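Local coordinates for protein pyruvate kinase (Cryptosporidium parvum, PDB 4DRS) that probably catalyses the last step of glycolysis, passing the phosphoryl group of phosphoenolpyruvate to ADP and yielding pyruvate and ATP, at residues G64-G69 and R93-A98; K87-I92 and L226-D231; V308-M313 and T326-L331; T346-A351 and N376-V381. All blocks are in the same frame, centred on the assembly; numbering follows the deposited sequence.

Contact 1. Residues G64-G69 and R93-A98; sequences GLIDKG and REAAKA. With ACT (acetate ion), chain I.
In the eight-stranded (beta/alpha) barrel of pyruvate kinase, the outer helices that follow the first two strands meet where Ile66 of helix 59-68 reaches across to Ala95 and Ala96 of helix 82-97. The touch is slight and made by van der Waals packing alone, with no hydrogen bond between 64-69 and 93-98. Ile66 does it with one methyl: CG1 lies anti to the carbonyl carbon (chi1 -59°), and CD1, anti in its turn (chi2 170°), holds that branch extended toward 93-98. Its CD1 stops 3.8 Å from Ala95 O and 4.2 Å from Ala96 CA, resting on main chain more than on side chain. Ala95 CB is a little farther, 4.4 Å from Ile66 CD1. With only a CB on Ala95, and that of Ala96 directed away, the methyl can probably come this close to the backbone.

Just beyond, helix 59-68 ends in a Schellman motif at Gly69, whose positive phi (134°) is combined with weak bonds from its N back to the carbonyls of Leu65 and Ile66. At the far side of 93-98 the extended Arg93 leads away from Ile66. Its NH1 gives a bent hydrogen bond of 3.1 Å to acetate O, the ion sitting at the guanidinium edge and in its plane, while NH2 binds the carbonyl oxygen of Tyr228. The acetate probably comes from the crystallisation liquor.

Ile66 also packs on Ser102 and Val104 in the approach to strand 105-109, and Ala95 on Leu62 and Ile63 of helix 59-68. On its other flank that helix turns Leu65 and Lys68 to Val375 of helix 371-386.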
loop_
_atom_site.group_PDB
_atom_site.type_symbol
_atom_site.label_atom_id
_atom_site.label_comp_id
_atom_site.label_asym_id
_atom_site.label_seq_id
_atom_site.Cartn_x
_atom_site.Cartn_y
_atom_site.Cartn_z
ATOM N N GLY A 64 -1.264 36.362 -30.388
ATOM C CA GLY A 64 -0.489 36.461 -29.159
ATOM C C GLY A 64 -0.990 35.507 -28.087
ATOM O O GLY A 64 -0.199 34.792 -27.474
ATOM N N LEU A 65 -2.308 35.483 -27.884
ATOM C CA LEU A 65 -2.930 34.595 -26.903
ATOM C C LEU A 65 -2.677 33.114 -27.187
ATOM O O LEU A 65 -2.458 32.332 -26.255
ATOM C CB LEU A 65 -4.432 34.865 -26.786
ATOM C CG LEU A 65 -4.853 36.202 -26.173
ATOM C CD1 LEU A 65 -6.358 36.383 -26.323
ATOM C CD2 LEU A 65 -4.436 36.310 -24.713
ATOM N N ILE A 66 -2.700 32.740 -28.465
ATOM C CA ILE A 66 -2.325 31.388 -28.873
ATOM C C ILE A 66 -0.864 31.096 -28.493
ATOM O O ILE A 66 -0.565 30.046 -27.919
ATOM C CB ILE A 66 -2.571 31.149 -30.385
ATOM C CG1 ILE A 66 -4.058 31.358 -30.725
ATOM C CG2 ILE A 66 -2.102 29.754 -30.799
ATOM C CD1 ILE A 66 -4.374 31.395 -32.205
ATOM N N ASP A 67 0.034 32.038 -28.788
ATOM C CA ASP A 67 1.461 31.874 -28.491
ATOM C C ASP A 67 1.741 31.746 -26.996
ATOM O O ASP A 67 2.685 31.060 -26.593
ATOM C CB ASP A 67 2.278 33.023 -29.083
ATOM C CG ASP A 67 2.432 32.919 -30.596
ATOM O OD1 ASP A 67 2.116 31.852 -31.169
ATOM O OD2 ASP A 67 2.881 33.909 -31.215
ATOM N N LYS A 68 0.914 32.401 -26.183
ATOM C CA LYS A 68 1.070 32.371 -24.736
ATOM C C LYS A 68 0.459 31.109 -24.123
ATOM O O LYS A 68 0.789 30.744 -22.992
ATOM C CB LYS A 68 0.463 33.624 -24.087
ATOM C CG LYS A 68 0.908 34.965 -24.666
ATOM C CD LYS A 68 2.364 35.281 -24.369
ATOM C CE LYS A 68 2.788 36.580 -25.041
ATOM N NZ LYS A 68 4.260 36.799 -24.943
ATOM N N GLY A 69 -0.441 30.455 -24.854
ATOM C CA GLY A 69 -0.988 29.173 -24.411
ATOM C C GLY A 69 -2.488 28.943 -24.485
ATOM O O GLY A 69 -2.978 27.945 -23.951
ATOM N N ARG A 93 -10.850 32.826 -35.797
ATOM C CA ARG A 93 -10.578 31.891 -36.889
ATOM C C ARG A 93 -9.447 32.337 -37.816
ATOM O O ARG A 93 -8.653 31.509 -38.265
ATOM C CB ARG A 93 -11.860 31.566 -37.663
ATOM C CG ARG A 93 -12.722 30.560 -36.910
ATOM C CD ARG A 93 -14.079 30.316 -37.539
ATOM N NE ARG A 93 -14.808 29.325 -36.755
ATOM C CZ ARG A 93 -16.115 29.089 -36.836
ATOM N NH1 ARG A 93 -16.883 29.777 -37.670
ATOM N NH2 ARG A 93 -16.656 28.157 -36.072
ATOM N N GLU A 94 -9.370 33.639 -38.082
ATOM C CA GLU A 94 -8.269 34.200 -38.860
ATOM C C GLU A 94 -6.950 34.023 -38.104
ATOM O O GLU A 94 -5.941 33.615 -38.689
ATOM C CB GLU A 94 -8.522 35.681 -39.177
ATOM C CG GLU A 94 -7.447 36.323 -40.047
ATOM C CD GLU A 94 -7.769 37.754 -40.462
ATOM O OE1 GLU A 94 -8.958 38.156 -40.413
ATOM O OE2 GLU A 94 -6.823 38.480 -40.844
ATOM N N ALA A 95 -6.973 34.314 -36.804
ATOM C CA ALA A 95 -5.806 34.137 -35.952
ATOM C C ALA A 95 -5.373 32.675 -35.896
ATOM O O ALA A 95 -4.176 32.383 -35.899
ATOM C CB ALA A 95 -6.075 34.667 -34.554
ATOM N N ALA A 96 -6.348 31.769 -35.853
ATOM C CA ALA A 96 -6.067 30.333 -35.850
ATOM C C ALA A 96 -5.421 29.890 -37.156
ATOM O O ALA A 96 -4.536 29.036 -37.145
ATOM C CB ALA A 96 -7.331 29.525 -35.574
ATOM N N LYS A 97 -5.857 30.478 -38.270
ATOM C CA LYS A 97 -5.261 30.189 -39.577
ATOM C C LYS A 97 -3.791 30.586 -39.630
ATOM O O LYS A 97 -2.993 29.933 -40.297
ATOM C CB LYS A 97 -6.035 30.869 -40.709
ATOM C CG LYS A 97 -7.311 30.138 -41.092
ATOM C CD LYS A 97 -7.994 30.766 -42.300
ATOM C CE LYS A 97 -9.250 29.991 -42.673
ATOM N NZ LYS A 97 -9.833 30.456 -43.965
ATOM N N ALA A 98 -3.441 31.647 -38.910
ATOM C CA ALA A 98 -2.064 32.121 -38.839
ATOM C C ALA A 98 -1.187 31.223 -37.955
ATOM O O ALA A 98 0.018 31.450 -37.828
ATOM C CB ALA A 98 -2.029 33.560 -38.347
HETATM C C ACT I . -18.015 31.730 -40.297
HETATM O O ACT I . -17.236 32.265 -39.473
HETATM O OXT ACT I . -18.772 30.783 -39.985
HETATM C CH3 ACT I . -18.041 32.239 -41.710
#

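Contact 2. Residues K87-I92 and L226-D231; sequences KTLQNI and LKYNLD
This is a small hydrophobic contact on the outside of the (beta/alpha)8 barrel, where Leu89 of helix 82-97 packs on Tyr228 and Leu230, in the turn that leads from helix 215-226 into strand 232-235. A Schellman motif ends helix 215-226 here: Asn229 has positive phi, Leu230 N bonds back to the carbonyl of the residue before Leu226, and Asn229 N bonds to Leu226 O at 3.2 Å, which also closes a type I turn. That reversal lets Tyr228 and Leu230 both meet the same leucine.

Leu89 holds CG anti to its own backbone N (chi1 178°), pushing both methyls toward the turn. CD2 does the packing on Tyr228, 3.6 Å from Tyr228 CB and 3.8 Å from Tyr228 CG, approaching the root of the ring at a slant. Leu230 CD1 lies about equally near both methyls, 4.1 Å from Leu89 CD1. Leu89 and Leu230 then share Ile106 of strand 105-109 beneath them, which ties the helix and the turn to the barrel wall. The tyrosine ring has aromatic company as well, Phe224 meeting it edge-to-face and Phe86 at an inclined angle. From within the turn itself, Lys227 CG sits 4.1 Å above one face of the Tyr228 ring, displaced toward its rim.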
loop_
_atom_site.group_PDB
_atom_site.type_symbol
_atom_site.label_atom_id
_atom_site.label_comp_id
_atom_site.label_asym_id
_atom_site.label_seq_id
_atom_site.Cartn_x
_atom_site.Cartn_y
_atom_site.Cartn_z
ATOM N N LYS A 87 -17.781 39.394 -35.391
ATOM C CA LYS A 87 -16.448 39.915 -35.708
ATOM C C LYS A 87 -15.376 39.176 -34.910
ATOM O O LYS A 87 -14.362 38.745 -35.472
ATOM C CB LYS A 87 -16.354 41.419 -35.424
ATOM C CG LYS A 87 -17.076 42.313 -36.419
ATOM C CD LYS A 87 -16.880 43.788 -36.075
ATOM C CE LYS A 87 -17.709 44.694 -36.972
ATOM N NZ LYS A 87 -17.554 46.126 -36.590
ATOM N N THR A 88 -15.615 39.037 -33.605
ATOM C CA THR A 88 -14.718 38.311 -32.710
ATOM C C THR A 88 -14.456 36.891 -33.237
ATOM O O THR A 88 -13.314 36.435 -33.291
ATOM C CB THR A 88 -15.292 38.244 -31.273
ATOM O OG1 THR A 88 -15.581 39.565 -30.803
ATOM C CG2 THR A 88 -14.299 37.591 -30.323
ATOM N N LEU A 89 -15.529 36.214 -33.634
ATOM C CA LEU A 89 -15.448 34.868 -34.175
ATOM C C LEU A 89 -14.564 34.799 -35.421
ATOM O O LEU A 89 -13.742 33.890 -35.554
ATOM C CB LEU A 89 -16.852 34.341 -34.484
ATOM C CG LEU A 89 -16.983 32.949 -35.110
ATOM C CD1 LEU A 89 -16.388 31.873 -34.216
ATOM C CD2 LEU A 89 -18.446 32.659 -35.391
ATOM N N GLN A 90 -14.742 35.756 -36.330
ATOM C CA GLN A 90 -13.940 35.835 -37.550
ATOM C C GLN A 90 -12.469 36.046 -37.222
ATOM O O GLN A 90 -11.589 35.431 -37.829
ATOM C CB GLN A 90 -14.424 36.983 -38.428
ATOM C CG GLN A 90 -15.757 36.739 -39.109
ATOM C CD GLN A 90 -16.151 37.895 -40.005
ATOM O OE1 GLN A 90 -16.187 39.053 -39.576
ATOM N NE2 GLN A 90 -16.455 37.586 -41.259
ATOM N N ASN A 91 -12.223 36.921 -36.254
ATOM C CA ASN A 91 -10.883 37.211 -35.785
ATOM C C ASN A 91 -10.203 36.000 -35.153
ATOM O O ASN A 91 -9.029 35.748 -35.428
ATOM C CB ASN A 91 -10.910 38.400 -34.826
ATOM C CG ASN A 91 -11.188 39.715 -35.539
ATOM O OD1 ASN A 91 -11.328 39.755 -36.763
ATOM N ND2 ASN A 91 -11.272 40.797 -34.773
ATOM N N ILE A 92 -10.941 35.251 -34.328
ATOM C CA ILE A 92 -10.425 34.018 -33.722
ATOM C C ILE A 92 -9.982 33.037 -34.809
ATOM O O ILE A 92 -8.869 32.508 -34.761
ATOM C CB ILE A 92 -11.453 33.341 -32.776
ATOM C CG1 ILE A 92 -11.730 34.222 -31.551
ATOM C CG2 ILE A 92 -10.952 31.970 -32.324
ATOM C CD1 ILE A 92 -12.999 33.870 -30.798
ATOM N N LEU A 226 -24.663 26.701 -33.077
ATOM C CA LEU A 226 -24.912 25.680 -34.081
ATOM C C LEU A 226 -24.672 26.231 -35.478
ATOM O O LEU A 226 -24.004 25.591 -36.299
ATOM C CB LEU A 226 -26.324 25.108 -33.948
ATOM C CG LEU A 226 -26.619 24.344 -32.650
ATOM C CD1 LEU A 226 -28.036 23.793 -32.654
ATOM C CD2 LEU A 226 -25.605 23.224 -32.438
ATOM N N LYS A 227 -25.200 27.428 -35.730
ATOM C CA LYS A 227 -25.104 28.070 -37.035
ATOM C C LYS A 227 -23.653 28.209 -37.496
ATOM O O LYS A 227 -23.321 27.845 -38.625
ATOM C CB LYS A 227 -25.799 29.437 -37.011
ATOM C CG LYS A 227 -25.911 30.098 -38.377
ATOM C CD LYS A 227 -26.560 31.471 -38.289
ATOM C CE LYS A 227 -26.470 32.193 -39.624
ATOM N NZ LYS A 227 -27.352 33.393 -39.681
ATOM N N TYR A 228 -22.792 28.714 -36.618
ATOM C CA TYR A 228 -21.391 28.932 -36.969
ATOM C C TYR A 228 -20.459 27.798 -36.541
ATOM O O TYR A 228 -19.235 27.954 -36.572
ATOM C CB TYR A 228 -20.901 30.282 -36.436
ATOM C CG TYR A 228 -21.722 31.449 -36.931
ATOM C CD1 TYR A 228 -21.979 31.614 -38.294
ATOM C CD2 TYR A 228 -22.252 32.379 -36.043
ATOM C CE1 TYR A 228 -22.738 32.676 -38.756
ATOM C CE2 TYR A 228 -23.012 33.448 -36.493
ATOM C CZ TYR A 228 -23.250 33.591 -37.849
ATOM O OH TYR A 228 -24.003 34.643 -38.304
ATOM N N ASN A 229 -21.038 26.662 -36.149
ATOM C CA ASN A 229 -20.265 25.449 -35.879
ATOM C C ASN A 229 -19.243 25.606 -34.729
ATOM O O ASN A 229 -18.071 25.248 -34.866
ATOM C CB ASN A 229 -19.579 24.983 -37.175
ATOM C CG ASN A 229 -19.093 23.549 -37.107
ATOM O OD1 ASN A 229 -19.562 22.760 -36.292
ATOM N ND2 ASN A 229 -18.150 23.204 -37.978
ATOM N N LEU A 230 -19.693 26.151 -33.603
ATOM C CA LEU A 230 -18.844 26.280 -32.422
ATOM C C LEU A 230 -18.620 24.924 -31.734
ATOM O O LEU A 230 -19.273 23.939 -32.065
ATOM C CB LEU A 230 -19.403 27.336 -31.453
ATOM C CG LEU A 230 -18.958 28.792 -31.689
ATOM C CD1 LEU A 230 -19.417 29.327 -33.037
ATOM C CD2 LEU A 230 -19.438 29.707 -30.572
ATOM N N ASP A 231 -17.693 24.882 -30.785
ATOM C CA ASP A 231 -17.263 23.618 -30.189
ATOM C C ASP A 231 -17.821 23.330 -28.797
ATOM O O ASP A 231 -17.996 22.161 -28.422
ATOM C CB ASP A 231 -15.742 23.559 -30.173
ATOM C CG ASP A 231 -15.146 23.946 -31.506
ATOM O OD1 ASP A 231 -15.306 23.164 -32.471
ATOM O OD2 ASP A 231 -14.531 25.034 -31.588
#

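Contact 3. Residues V308-M313 and T326-L331; sequences VAQKCM and TATQML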
loop_
_atom_site.group_PDB
_atom_site.type_symbol
_atom_site.label_atom_id
_atom_site.label_comp_id
_atom_site.label_asym_id
_atom_site.label_seq_id
_atom_site.Cartn_x
_atom_site.Cartn_y
_atom_site.Cartn_z
ATOM N N VAL A 308 -14.021 23.695 -0.554
ATOM C CA VAL A 308 -14.373 22.298 -0.288
ATOM C C VAL A 308 -15.240 21.750 -1.424
ATOM O O VAL A 308 -14.983 20.662 -1.945
ATOM C CB VAL A 308 -15.106 22.140 1.070
ATOM C CG1 VAL A 308 -15.425 20.680 1.352
ATOM C CG2 VAL A 308 -14.269 22.715 2.203
ATOM N N ALA A 309 -16.250 22.526 -1.812
ATOM C CA ALA A 309 -17.154 22.157 -2.891
ATOM C C ALA A 309 -16.415 22.027 -4.217
ATOM O O ALA A 309 -16.678 21.100 -4.986
ATOM C CB ALA A 309 -18.285 23.171 -3.005
ATOM N N GLN A 310 -15.483 22.947 -4.475
ATOM C CA GLN A 310 -14.676 22.899 -5.696
ATOM C C GLN A 310 -13.814 21.640 -5.752
ATOM O O GLN A 310 -13.836 20.924 -6.749
ATOM C CB GLN A 310 -13.804 24.152 -5.863
ATOM C CG GLN A 310 -12.890 24.066 -7.081
ATOM C CD GLN A 310 -12.157 25.355 -7.393
ATOM O OE1 GLN A 310 -12.762 26.428 -7.467
ATOM N NE2 GLN A 310 -10.848 25.254 -7.598
ATOM N N LYS A 311 -13.072 21.375 -4.680
ATOM C CA LYS A 311 -12.225 20.182 -4.593
ATOM C C LYS A 311 -13.039 18.916 -4.837
ATOM O O LYS A 311 -12.622 18.042 -5.597
ATOM C CB LYS A 311 -11.511 20.101 -3.236
ATOM C CG LYS A 311 -10.315 21.032 -3.085
ATOM C CD LYS A 311 -9.595 20.787 -1.758
ATOM C CE LYS A 311 -8.382 21.692 -1.574
ATOM N NZ LYS A 311 -7.292 21.460 -2.569
ATOM N N CYS A 312 -14.206 18.840 -4.205
ATOM C CA CYS A 312 -15.080 17.680 -4.329
ATOM C C CYS A 312 -15.618 17.488 -5.754
ATOM O O CYS A 312 -15.610 16.369 -6.272
ATOM C CB CYS A 312 -16.231 17.751 -3.327
ATOM S SG CYS A 312 -17.461 16.449 -3.572
ATOM N N MET A 313 -16.067 18.575 -6.381
ATOM C CA MET A 313 -16.576 18.513 -7.756
ATOM C C MET A 313 -15.490 18.114 -8.761
ATOM O O MET A 313 -15.758 17.368 -9.707
ATOM C CB MET A 313 -17.248 19.831 -8.166
ATOM C CG MET A 313 -18.595 20.062 -7.500
ATOM S SD MET A 313 -19.446 21.553 -8.055
ATOM C CE MET A 313 -18.594 22.851 -7.167
ATOM N N THR A 326 -11.836 24.860 -14.060
ATOM C CA THR A 326 -11.769 25.783 -12.923
ATOM C C THR A 326 -11.685 27.227 -13.427
ATOM O O THR A 326 -10.811 27.567 -14.218
ATOM C CB THR A 326 -10.572 25.456 -12.015
ATOM O OG1 THR A 326 -10.806 24.201 -11.373
ATOM C CG2 THR A 326 -10.374 26.534 -10.942
ATOM N N ALA A 327 -12.594 28.069 -12.955
ATOM C CA ALA A 327 -12.753 29.417 -13.487
ATOM C C ALA A 327 -13.382 30.349 -12.470
ATOM O O ALA A 327 -14.579 30.630 -12.546
ATOM C CB ALA A 327 -13.618 29.375 -14.737
ATOM N N THR A 328 -12.587 30.829 -11.520
ATOM C CA THR A 328 -13.105 31.731 -10.488
ATOM C C THR A 328 -12.498 33.130 -10.618
ATOM O O THR A 328 -12.464 33.896 -9.651
ATOM C CB THR A 328 -12.879 31.166 -9.066
ATOM O OG1 THR A 328 -11.515 30.746 -8.922
ATOM C CG2 THR A 328 -13.802 29.980 -8.805
ATOM N N GLN A 329 -12.054 33.455 -11.834
ATOM C CA GLN A 329 -11.267 34.661 -12.122
ATOM C C GLN A 329 -10.019 34.686 -11.236
ATOM O O GLN A 329 -9.879 35.531 -10.346
ATOM C CB GLN A 329 -12.110 35.936 -11.969
ATOM C CG GLN A 329 -11.524 37.154 -12.669
ATOM C CD GLN A 329 -12.360 38.402 -12.473
ATOM O OE1 GLN A 329 -12.533 38.882 -11.352
ATOM N NE2 GLN A 329 -12.876 38.942 -13.570
ATOM N N MET A 330 -9.119 33.742 -11.496
ATOM C CA MET A 330 -7.982 33.482 -10.616
ATOM C C MET A 330 -6.947 34.610 -10.541
ATOM O O MET A 330 -6.272 34.756 -9.523
ATOM C CB MET A 330 -7.306 32.159 -10.989
ATOM C CG MET A 330 -8.137 30.925 -10.667
ATOM S SD MET A 330 -9.479 30.637 -11.833
ATOM C CE MET A 330 -8.574 29.807 -13.139
ATOM N N LEU A 331 -6.830 35.404 -11.604
ATOM C CA LEU A 331 -5.802 36.452 -11.656
ATOM C C LEU A 331 -6.385 37.873 -11.682
ATOM O O LEU A 331 -6.064 38.671 -12.566
ATOM C CB LEU A 331 -4.842 36.217 -12.838
ATOM C CG LEU A 331 -4.193 34.837 -13.047
ATOM C CD1 LEU A 331 -3.384 34.816 -14.334
ATOM C CD2 LEU A 331 -3.322 34.408 -11.872
#
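Gln310 of helix 306-320 brings its amide up to Thr326 in the seventh barrel strand and Thr328 two residues on. The helix and strand are consecutive elements of the (beta/alpha)8 barrel. The closer part of the contact is with Thr326: Gln310 NE2 comes to 3.6 Å from Thr326 CG2, a methyl that stands about 3 Å above the amide plane, and the two side chains cross at about a right angle. Gln310 gets there because CG is anti to the backbone N (chi1 176°) and the chain runs extended beyond it. The looser part is with Thr328, whose CG2 lies beyond the oxygen and much nearer the amide plane, 3.9 Å from Gln310 OE1. Both threonines are buried, whereas Gln310 keeps some exposure, so the contact opens toward its glutamine.

Thr328 places OG1 between its backbone N and carbonyl carbon (chi1 49°), and this leaves CG2 to face the amide oxygen. Behind it the loop doubles back on itself, Thr328 N making a weak but fairly straight hydrogen bond of 3.1 Å to Met330 SD.

Other residues of the helix face the second subunit. Cys312 SG forms a disulfide with Cys26 of that subunit, and Lys311 NZ binds both Asp354 of its own chain and Asn350 of the second subunit.

Although Thr326 OG1 lies 3.9 Å from Gln310 NE2, no hydrogen bond spans the segments; OG1 is bonded to Ser356 OG. Helix and strand are held here by van der Waals packing, and nothing across this contact fixes which end of the amide is nitrogen.

Contact 4. Residues T346-A351 and N376-V381; sequences TDVANA and NVMSRV
Thr346 O, just ahead of the Val348 and Ala349 that meet Val381, is gripped twice by one residue: Asn350 N reaches it at 2.8 Å in the regular helical bond, and Asn350 ND2 adds a weak, strongly bent bond (123°), also 2.8 Å from Thr346 O. The side chain is folded back on its own helix, while its OD1 takes a hydrogen bond from Lys311 of the second subunit.

The contact proper joins two outer helices of the barrel, 342-354 and 371-386, which follow the seventh and eighth strands. Over these segments their axes pass 9.5 Å apart at a crossing angle of -43°. Val381 holds CG1 anti to its backbone N (chi1 170°), and this methyl packs against the backbone N and CB of Ala349, 3.6 Å from Ala349 N and 3.9 Å from Ala349 CB. It also lies 4.1 Å from Val348 CB. Val348 turns its own CG1 to Met378, 3.8 Å from Met378 CG, the two chains crossing roughly at right angles. Underneath, Val348 and Met378 share Val359 of strand 358-361.

The second subunit borders the contact: its Phe307 packs on Ala349, and Thr346 and Asp347 exchange reciprocal hydrogen bonds with its Asp347 and Thr346. Arg380 makes a salt bridge to Glu304 of that subunit. Between the helices only apolar side chains meet; no hydrogen bond crosses between the two segments, so they are joined by van der Waals packing.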
loop_
_atom_site.group_PDB
_atom_site.type_symbol
_atom_site.label_atom_id
_atom_site.label_comp_id
_atom_site.label_asym_id
_atom_site.label_seq_id
_atom_site.Cartn_x
_atom_site.Cartn_y
_atom_site.Cartn_z
ATOM N N THR A 346 -0.898 30.421 -6.600
ATOM C CA THR A 346 -1.120 29.189 -5.840
ATOM C C THR A 346 -2.519 28.611 -6.083
ATOM O O THR A 346 -2.704 27.393 -6.042
ATOM C CB THR A 346 -0.875 29.368 -4.326
ATOM O OG1 THR A 346 -1.803 30.317 -3.799
ATOM C CG2 THR A 346 0.556 29.840 -4.049
ATOM N N ASP A 347 -3.489 29.485 -6.358
ATOM C CA ASP A 347 -4.852 29.061 -6.682
ATOM C C ASP A 347 -4.909 28.223 -7.958
ATOM O O ASP A 347 -5.586 27.192 -8.001
ATOM C CB ASP A 347 -5.790 30.267 -6.805
ATOM C CG ASP A 347 -7.261 29.870 -6.777
ATOM O OD1 ASP A 347 -7.656 29.075 -5.898
ATOM O OD2 ASP A 347 -8.031 30.353 -7.630
ATOM N N VAL A 348 -4.184 28.666 -8.985
ATOM C CA VAL A 348 -4.103 27.936 -10.251
ATOM C C VAL A 348 -3.278 26.658 -10.091
ATOM O O VAL A 348 -3.653 25.601 -10.608
ATOM C CB VAL A 348 -3.520 28.809 -11.381
ATOM C CG1 VAL A 348 -3.575 28.073 -12.713
ATOM C CG2 VAL A 348 -4.279 30.123 -11.479
ATOM N N ALA A 349 -2.163 26.764 -9.373
ATOM C CA ALA A 349 -1.326 25.614 -9.059
ATOM C C ALA A 349 -2.121 24.523 -8.348
ATOM O O ALA A 349 -2.054 23.350 -8.719
ATOM C CB ALA A 349 -0.142 26.041 -8.207
ATOM N N ASN A 350 -2.876 24.918 -7.328
ATOM C CA ASN A 350 -3.670 23.967 -6.560
ATOM C C ASN A 350 -4.905 23.458 -7.302
ATOM O O ASN A 350 -5.356 22.341 -7.047
ATOM C CB ASN A 350 -4.024 24.528 -5.181
ATOM C CG ASN A 350 -2.837 24.524 -4.236
ATOM O OD1 ASN A 350 -2.289 23.471 -3.912
ATOM N ND2 ASN A 350 -2.431 25.702 -3.793
ATOM N N ALA A 351 -5.434 24.257 -8.225
ATOM C CA ALA A 351 -6.507 23.777 -9.100
ATOM C C ALA A 351 -5.986 22.655 -9.997
ATOM O O ALA A 351 -6.642 21.626 -10.137
ATOM C CB ALA A 351 -7.106 24.909 -9.923
ATOM N N ASN A 376 0.542 33.946 -19.975
ATOM C CA ASN A 376 1.901 33.437 -19.918
ATOM C C ASN A 376 2.285 32.978 -18.511
ATOM O O ASN A 376 2.852 31.899 -18.331
ATOM C CB ASN A 376 2.875 34.491 -20.446
ATOM C CG ASN A 376 4.249 33.924 -20.708
ATOM O OD1 ASN A 376 5.092 33.872 -19.812
ATOM N ND2 ASN A 376 4.482 33.489 -21.940
ATOM N N VAL A 377 1.958 33.804 -17.523
ATOM C CA VAL A 377 2.112 33.461 -16.112
ATOM C C VAL A 377 1.319 32.189 -15.756
ATOM O O VAL A 377 1.877 31.236 -15.201
ATOM C CB VAL A 377 1.701 34.660 -15.217
ATOM C CG1 VAL A 377 1.370 34.224 -13.794
ATOM C CG2 VAL A 377 2.798 35.719 -15.219
ATOM N N MET A 378 0.032 32.179 -16.101
ATOM C CA MET A 378 -0.850 31.051 -15.807
ATOM C C MET A 378 -0.308 29.754 -16.407
ATOM O O MET A 378 -0.316 28.708 -15.753
ATOM C CB MET A 378 -2.277 31.333 -16.303
ATOM C CG MET A 378 -3.338 30.424 -15.690
ATOM S SD MET A 378 -5.043 31.029 -15.789
ATOM C CE MET A 378 -5.449 30.661 -17.493
ATOM N N SER A 379 0.177 29.844 -17.642
ATOM C CA SER A 379 0.746 28.706 -18.355
ATOM C C SER A 379 1.954 28.104 -17.634
ATOM O O SER A 379 2.044 26.884 -17.472
ATOM C CB SER A 379 1.128 29.115 -19.780
ATOM O OG SER A 379 1.701 28.031 -20.483
ATOM N N ARG A 380 2.869 28.969 -17.202
ATOM C CA ARG A 380 4.083 28.547 -16.507
ATOM C C ARG A 380 3.751 27.917 -15.152
ATOM O O ARG A 380 4.330 26.889 -14.784
ATOM C CB ARG A 380 5.040 29.731 -16.335
ATOM C CG ARG A 380 5.295 30.515 -17.614
ATOM C CD ARG A 380 6.750 30.509 -18.053
ATOM N NE ARG A 380 7.600 31.270 -17.133
ATOM C CZ ARG A 380 7.618 32.601 -17.024
ATOM N NH1 ARG A 380 6.825 33.359 -17.777
ATOM N NH2 ARG A 380 8.435 33.178 -16.150
ATOM N N VAL A 381 2.808 28.527 -14.433
ATOM C CA VAL A 381 2.307 27.977 -13.171
ATOM C C VAL A 381 1.777 26.556 -13.355
ATOM O O VAL A 381 2.144 25.658 -12.593
ATOM C CB VAL A 381 1.219 28.867 -12.536
ATOM C CG1 VAL A 381 0.544 28.154 -11.368
ATOM C CG2 VAL A 381 1.818 30.185 -12.072
#

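How the contacts relate
From the N terminus, contact 1 closes a short loop from 64-69 to 93-98, spanning the second barrel strand. Contact 2 opens at 87-92, before that loop is shut, and closes only at 226-231, so the two cross along the chain and share helix 82-97. Contact 3 follows in series, a tight return from 308-313 to 326-331, and contact 4 then runs from 346-351 to 376-381. The last two meet where Met330 packs on Val348, and both border the second subunit. Lys68 of contact 1 touches Asn376 and Ser379 of contact 4, bringing helix 59-68 beside helix 371-386, where the ring of strands closes.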